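Local coordinates for uncharacterized protein (Bacteroides ovatus, PDB 3P02) that is of unknown function but joins an N-terminal E-set-like beta domain to a C-terminal domain of the BT_3044-like family, at residues Ser91-Leu96 and Leu106-Phe111; Phe213-Gly218 and Lys229-Ala234. All blocks are in the same frame, centred on the assembly; numbering follows the deposited sequence. Where two conformers were deposited one is given.

Contact 1: Ser91-Leu96 and Leu106-Phe111; sequences SFPKEL and LLPIEF
Pro93 lies against two residues of the 106-111 strand in two different ways: its ring slides past Leu107 in the opposite direction, CD 3.8 Å from Leu107 CD1, and it crosses the ring of Pro108 at about a right angle, Pro93 CG nearest Pro108 CD. The same Leu107 CD1 also meets Pro93 O and, more loosely, Phe92 CB. A chi1 of 177° sets Leu107 CG anti to the backbone N, beside the carbonyl carbon, and CD1 extends from it toward Pro93. Leu96, in the conformer given, crosses Leu107 obliquely, CD1 to CD1. Phe92 touches the strand through CB, 3.9 Å from Ile109 CG1, while its ring leads away toward Phe59 and Leu126 and carries Lys94 NZ over one face, offset toward the rim. The segments lie in a two-sheet beta domain, consistent with the E-set clan to which this family is assigned: strand 104-112 pairs on its other side with strand 36-45, whereas Lys94 and Leu96 bond to strand 55-61 of the second sheet, and 91-96 thus passes from one sheet to the other. Its start is held to the strand by one antiparallel hydrogen-bonded pair, Ser91 N to Glu110 O at 3.0 Å and Glu110 N to Ser91 O at 2.9 Å. On the exposed face of this pair a water donates a hydrogen bond to Glu110 OE1 at 2.6 Å; in the conformer given, it also bonds to Ser91 OG at 3.2 Å and so bridges the two side chains.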
loop_
_atom_site.group_PDB
_atom_site.type_symbol
_atom_site.label_atom_id
_atom_site.label_comp_id
_atom_site.label_asym_id
_atom_site.label_seq_id
_atom_site.Cartn_x
_atom_site.Cartn_y
_atom_site.Cartn_z
ATOM N N SER A 91 -4.770 -12.095 -12.364
ATOM C CA SER A 91 -5.207 -12.663 -13.635
ATOM C C SER A 91 -5.990 -11.629 -14.418
ATOM O O SER A 91 -6.738 -10.828 -13.858
ATOM C CB SER A 91 -6.007 -13.948 -13.461
ATOM O OG SER A 91 -7.320 -13.708 -12.993
ATOM N N PHE A 92 -5.789 -11.632 -15.727
ATOM C CA PHE A 92 -6.526 -10.717 -16.592
ATOM C C PHE A 92 -6.640 -11.344 -17.976
ATOM O O PHE A 92 -5.730 -12.064 -18.385
ATOM C CB PHE A 92 -5.913 -9.302 -16.637
ATOM C CG PHE A 92 -4.537 -9.201 -17.243
ATOM C CD1 PHE A 92 -4.368 -9.125 -18.624
ATOM C CD2 PHE A 92 -3.409 -9.142 -16.439
ATOM C CE1 PHE A 92 -3.094 -9.003 -19.183
ATOM C CE2 PHE A 92 -2.134 -9.039 -17.004
ATOM C CZ PHE A 92 -1.980 -8.971 -18.369
ATOM N N PRO A 93 -7.728 -11.098 -18.718
ATOM C CA PRO A 93 -7.822 -11.695 -20.063
ATOM C C PRO A 93 -6.799 -11.053 -21.008
ATOM O O PRO A 93 -6.573 -9.831 -20.953
ATOM C CB PRO A 93 -9.264 -11.410 -20.485
ATOM C CG PRO A 93 -9.653 -10.206 -19.700
ATOM C CD PRO A 93 -8.938 -10.317 -18.377
ATOM N N LYS A 94 -6.171 -11.865 -21.867
ATOM C CA LYS A 94 -5.143 -11.373 -22.789
ATOM C C LYS A 94 -5.755 -10.680 -23.997
ATOM O O LYS A 94 -5.060 -9.952 -24.692
ATOM C CB LYS A 94 -4.202 -12.499 -23.250
ATOM C CG LYS A 94 -3.481 -13.209 -22.099
ATOM C CD LYS A 94 -2.703 -12.279 -21.118
ATOM C CE LYS A 94 -3.035 -12.658 -19.690
ATOM N NZ LYS A 94 -2.019 -12.215 -18.703
ATOM N N GLU A 95 -7.046 -10.903 -24.242
ATOM C CA GLU A 95 -7.754 -10.318 -25.375
ATOM C C GLU A 95 -9.166 -9.940 -25.039
ATOM O O GLU A 95 -9.803 -10.551 -24.184
ATOM C CB GLU A 95 -7.794 -11.285 -26.571
ATOM C CG GLU A 95 -6.461 -11.435 -27.279
ATOM C CD GLU A 95 -6.476 -12.438 -28.414
ATOM O OE1 GLU A 95 -7.516 -13.111 -28.604
ATOM O OE2 GLU A 95 -5.450 -12.545 -29.121
ATOM N N LEU A 96 -9.663 -8.945 -25.792
ATOM C CA LEU A 96 -11.010 -8.389 -25.691
ATOM C C LEU A 96 -11.447 -7.870 -27.041
ATOM O O LEU A 96 -10.627 -7.289 -27.764
ATOM C CB LEU A 96 -11.020 -7.214 -24.686
ATOM C CG LEU A 96 -11.514 -7.441 -23.251
ATOM C CD1 LEU A 96 -10.452 -8.041 -22.386
ATOM C CD2 LEU A 96 -11.834 -6.117 -22.601
ATOM N N LEU A 106 -13.490 -2.234 -20.673
ATOM C CA LEU A 106 -12.883 -2.422 -19.361
ATOM C C LEU A 106 -12.031 -3.663 -19.340
ATOM O O LEU A 106 -12.440 -4.699 -19.862
ATOM C CB LEU A 106 -13.979 -2.551 -18.297
ATOM C CG LEU A 106 -14.681 -1.245 -17.907
ATOM C CD1 LEU A 106 -15.841 -1.554 -17.029
ATOM C CD2 LEU A 106 -13.722 -0.277 -17.178
ATOM N N LEU A 107 -10.854 -3.550 -18.748
ATOM C CA LEU A 107 -9.992 -4.687 -18.549
ATOM C C LEU A 107 -10.129 -5.094 -17.094
ATOM O O LEU A 107 -9.649 -4.361 -16.228
ATOM C CB LEU A 107 -8.527 -4.409 -18.915
ATOM C CG LEU A 107 -7.547 -5.588 -18.650
ATOM C CD1 LEU A 107 -7.905 -6.813 -19.484
ATOM C CD2 LEU A 107 -6.124 -5.170 -18.929
ATOM N N PRO A 108 -10.818 -6.202 -16.797
ATOM C CA PRO A 108 -10.932 -6.603 -15.381
ATOM C C PRO A 108 -9.691 -7.375 -14.947
ATOM O O PRO A 108 -9.328 -8.394 -15.557
ATOM C CB PRO A 108 -12.205 -7.446 -15.327
ATOM C CG PRO A 108 -12.474 -7.886 -16.800
ATOM C CD PRO A 108 -11.511 -7.147 -17.707
ATOM N N ILE A 109 -9.022 -6.864 -13.899
ATOM C CA ILE A 109 -7.842 -7.515 -13.342
ATOM C C ILE A 109 -8.207 -8.068 -11.977
ATOM O O ILE A 109 -8.484 -7.285 -11.064
ATOM C CB ILE A 109 -6.610 -6.583 -13.259
ATOM C CG1 ILE A 109 -6.298 -5.967 -14.651
ATOM C CG2 ILE A 109 -5.395 -7.359 -12.706
ATOM C CD1 ILE A 109 -6.078 -4.555 -14.660
ATOM N N GLU A 110 -8.176 -9.406 -11.835
ATOM C CA GLU A 110 -8.484 -10.035 -10.557
ATOM C C GLU A 110 -7.220 -10.158 -9.740
ATOM O O GLU A 110 -6.305 -10.880 -10.131
ATOM C CB GLU A 110 -9.128 -11.406 -10.761
ATOM C CG GLU A 110 -10.524 -11.305 -11.376
ATOM C CD GLU A 110 -11.290 -12.604 -11.561
ATOM O OE1 GLU A 110 -10.714 -13.686 -11.297
ATOM O OE2 GLU A 110 -12.474 -12.539 -11.968
ATOM N N PHE A 111 -7.128 -9.400 -8.660
ATOM C CA PHE A 111 -5.992 -9.509 -7.750
ATOM C C PHE A 111 -6.309 -10.529 -6.661
ATOM O O PHE A 111 -7.429 -10.515 -6.117
ATOM C CB PHE A 111 -5.703 -8.152 -7.104
ATOM C CG PHE A 111 -5.099 -7.173 -8.090
ATOM C CD1 PHE A 111 -3.748 -7.244 -8.421
ATOM C CD2 PHE A 111 -5.891 -6.227 -8.730
ATOM C CE1 PHE A 111 -3.175 -6.324 -9.298
ATOM C CE2 PHE A 111 -5.321 -5.319 -9.631
ATOM C CZ PHE A 111 -3.971 -5.388 -9.920
HETATM O O HOH W 1 -8.621 -14.768 -10.259
#

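Contact 2: Phe213-Gly218 and Lys229-Ala234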
loop_
_atom_site.group_PDB
_atom_site.type_symbol
_atom_site.label_atom_id
_atom_site.label_comp_id
_atom_site.label_asym_id
_atom_site.label_seq_id
_atom_site.Cartn_x
_atom_site.Cartn_y
_atom_site.Cartn_z
ATOM N N PHE A 213 5.908 -6.610 14.529
ATOM C CA PHE A 213 4.564 -7.073 14.240
ATOM C C PHE A 213 3.622 -6.761 15.378
ATOM O O PHE A 213 4.004 -6.839 16.550
ATOM C CB PHE A 213 4.571 -8.582 13.995
ATOM C CG PHE A 213 5.344 -9.039 12.774
ATOM C CD1 PHE A 213 6.724 -9.253 12.840
ATOM C CD2 PHE A 213 4.703 -9.220 11.555
ATOM C CE1 PHE A 213 7.455 -9.617 11.690
ATOM C CE2 PHE A 213 5.425 -9.602 10.413
ATOM C CZ PHE A 213 6.792 -9.807 10.490
ATOM N N LEU A 214 2.378 -6.427 15.014
ATOM C CA LEU A 214 1.267 -6.182 15.943
ATOM C C LEU A 214 0.104 -7.012 15.546
ATOM O O LEU A 214 -0.260 -7.016 14.353
ATOM C CB LEU A 214 0.832 -4.692 15.943
ATOM C CG LEU A 214 1.861 -3.704 16.526
ATOM C CD1 LEU A 214 1.505 -2.253 16.125
ATOM C CD2 LEU A 214 1.967 -3.863 18.062
ATOM N N GLN A 215 -0.502 -7.687 16.517
ATOM C CA GLN A 215 -1.707 -8.467 16.258
ATOM C C GLN A 215 -2.846 -7.897 17.076
ATOM O O GLN A 215 -2.700 -7.735 18.285
ATOM C CB GLN A 215 -1.484 -9.951 16.578
ATOM C CG GLN A 215 -2.718 -10.829 16.338
ATOM C CD GLN A 215 -2.428 -12.273 16.660
ATOM O OE1 GLN A 215 -1.274 -12.700 16.724
ATOM N NE2 GLN A 215 -3.467 -13.065 16.858
ATOM N N PHE A 216 -3.957 -7.580 16.409
ATOM C CA PHE A 216 -5.156 -7.049 17.057
ATOM C C PHE A 216 -6.070 -8.218 17.369
ATOM O O PHE A 216 -6.693 -8.766 16.458
ATOM C CB PHE A 216 -5.846 -6.044 16.105
ATOM C CG PHE A 216 -5.028 -4.806 15.867
ATOM C CD1 PHE A 216 -3.995 -4.795 14.920
ATOM C CD2 PHE A 216 -5.248 -3.655 16.614
ATOM C CE1 PHE A 216 -3.225 -3.650 14.713
ATOM C CE2 PHE A 216 -4.496 -2.494 16.382
ATOM C CZ PHE A 216 -3.470 -2.506 15.439
ATOM N N THR A 217 -6.133 -8.631 18.626
ATOM C CA THR A 217 -6.990 -9.779 18.968
ATOM C C THR A 217 -8.429 -9.335 19.196
ATOM O O THR A 217 -8.701 -8.160 19.438
ATOM C CB THR A 217 -6.480 -10.496 20.264
ATOM O OG1 THR A 217 -6.965 -9.780 21.422
ATOM C CG2 THR A 217 -4.932 -10.673 20.303
ATOM N N GLY A 218 -9.330 -10.299 19.248
ATOM C CA GLY A 218 -10.714 -9.981 19.598
ATOM C C GLY A 218 -11.012 -10.188 21.075
ATOM O O GLY A 218 -12.187 -10.217 21.471
ATOM N N LYS A 229 -6.831 -6.898 23.868
ATOM C CA LYS A 229 -5.453 -7.399 23.922
ATOM C C LYS A 229 -4.805 -7.391 22.531
ATOM O O LYS A 229 -5.474 -7.514 21.492
ATOM C CB LYS A 229 -5.437 -8.866 24.433
ATOM C CG LYS A 229 -5.873 -9.031 25.875
ATOM C CD LYS A 229 -5.901 -10.532 26.252
ATOM C CE LYS A 229 -6.732 -10.728 27.479
ATOM N NZ LYS A 229 -6.717 -12.154 27.884
HETATM N N MSE A 230 -3.477 -7.303 22.546
HETATM C CA MSE A 230 -2.632 -7.389 21.360
HETATM C C MSE A 230 -1.467 -8.300 21.627
HETATM O O MSE A 230 -1.147 -8.616 22.786
HETATM C CB MSE A 230 -2.102 -6.002 20.987
HETATM C CG MSE A 230 -3.223 -5.025 20.669
HETATM SE SE MSE A 230 -2.525 -3.382 19.999
HETATM C CE MSE A 230 -1.912 -4.127 18.287
ATOM N N LYS A 231 -0.820 -8.718 20.540
ATOM C CA LYS A 231 0.479 -9.382 20.584
ATOM C C LYS A 231 1.460 -8.450 19.876
ATOM O O LYS A 231 1.075 -7.770 18.924
ATOM C CB LYS A 231 0.451 -10.764 19.922
ATOM C CG LYS A 231 -0.408 -11.757 20.712
ATOM C CD LYS A 231 -0.544 -13.098 20.011
ATOM C CE LYS A 231 -1.471 -14.030 20.756
ATOM N NZ LYS A 231 -1.641 -15.322 20.040
ATOM N N ILE A 232 2.705 -8.440 20.319
ATOM C CA ILE A 232 3.776 -7.678 19.688
ATOM C C ILE A 232 5.010 -8.580 19.611
ATOM O O ILE A 232 5.339 -9.263 20.596
ATOM C CB ILE A 232 4.073 -6.319 20.413
ATOM C CG1 ILE A 232 4.996 -5.437 19.530
ATOM C CG2 ILE A 232 4.657 -6.541 21.854
ATOM C CD1 ILE A 232 5.219 -3.967 20.098
ATOM N N TRP A 233 5.696 -8.599 18.460
ATOM C CA TRP A 233 6.890 -9.424 18.362
ATOM C C TRP A 233 7.762 -9.006 17.183
ATOM O O TRP A 233 7.336 -8.231 16.331
ATOM C CB TRP A 233 6.504 -10.930 18.241
ATOM C CG TRP A 233 5.888 -11.322 16.926
ATOM C CD1 TRP A 233 6.518 -11.945 15.885
ATOM C CD2 TRP A 233 4.508 -11.187 16.535
ATOM N NE1 TRP A 233 5.629 -12.172 14.858
ATOM C CE2 TRP A 233 4.384 -11.733 15.234
ATOM C CE3 TRP A 233 3.348 -10.722 17.184
ATOM C CZ2 TRP A 233 3.151 -11.824 14.572
ATOM C CZ3 TRP A 233 2.142 -10.732 16.496
ATOM C CH2 TRP A 233 2.051 -11.273 15.201
ATOM N N ALA A 234 8.979 -9.558 17.120
ATOM C CA ALA A 234 9.866 -9.363 15.990
ATOM C C ALA A 234 10.272 -10.714 15.468
ATOM O O ALA A 234 10.222 -11.694 16.217
ATOM C CB ALA A 234 11.110 -8.565 16.392
#
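Phe213 and Trp233 face each other across a beta hairpin, strands 211-220 and 228-234, within the large antiparallel sheet of the C-terminal domain; the local strand axes run at 164°. Backbone bonds join Phe213 with Trp233 and Gln215 with Lys231 as hydrogen-bonded pairs, the shortest being Phe213 N to Trp233 O at 2.8 Å. Aromatic contacts hold both faces. Trp233 CG sits between its backbone N and carbonyl carbon (chi1 71°), and the indole lies under Phe213 CB, which is 3.5 Å from the centroid of the six-membered ring in a CH-pi contact. The Phe213 ring is nearly parallel to the five-membered ring but slid aside, with little overlap. Gln215 CB meets the indole edge at Trp233 CZ3. An alanine at Trp233 would probably leave Phe213 CB without its aromatic floor and open a gap beside Gln215. On the other face, selenomethionine Met230 sets CE over the centre of the Phe216 ring, 3.5 Å from its centroid; Tyr249 meets that ring edge-to-face. Apolar contacts continue along this face, with Leu214 CD2 beside Ile232 CG1. Among the polar contacts, Lys229 O takes two bonds from Thr217: N approaches at 3.1 Å, and OG1 donates at 2.7 Å from above the carbonyl plane.

Overall arrangement
Contact 1 is completed before contact 2 begins, the first in the DUF4973 part of the chain and the second in the BT_3044-like part. Their centres are 37 Å apart and their nearest atoms about 21 Å, so they do not touch and share no sheet. Contact 1 lies in the N-terminal domain, where strand 90-91 borders the four-stranded antiparallel sheet and 95-98 belongs to the mixed sheet; contact 2 joins the neighbouring strands 211-220 and 228-234 inside the ten-stranded antiparallel sheet of the C-terminal region. Contact 1 lies where the chain leaves one sheet for the other, and contact 2 within a single sheet, consistent with a protein built from two separately packed beta domains.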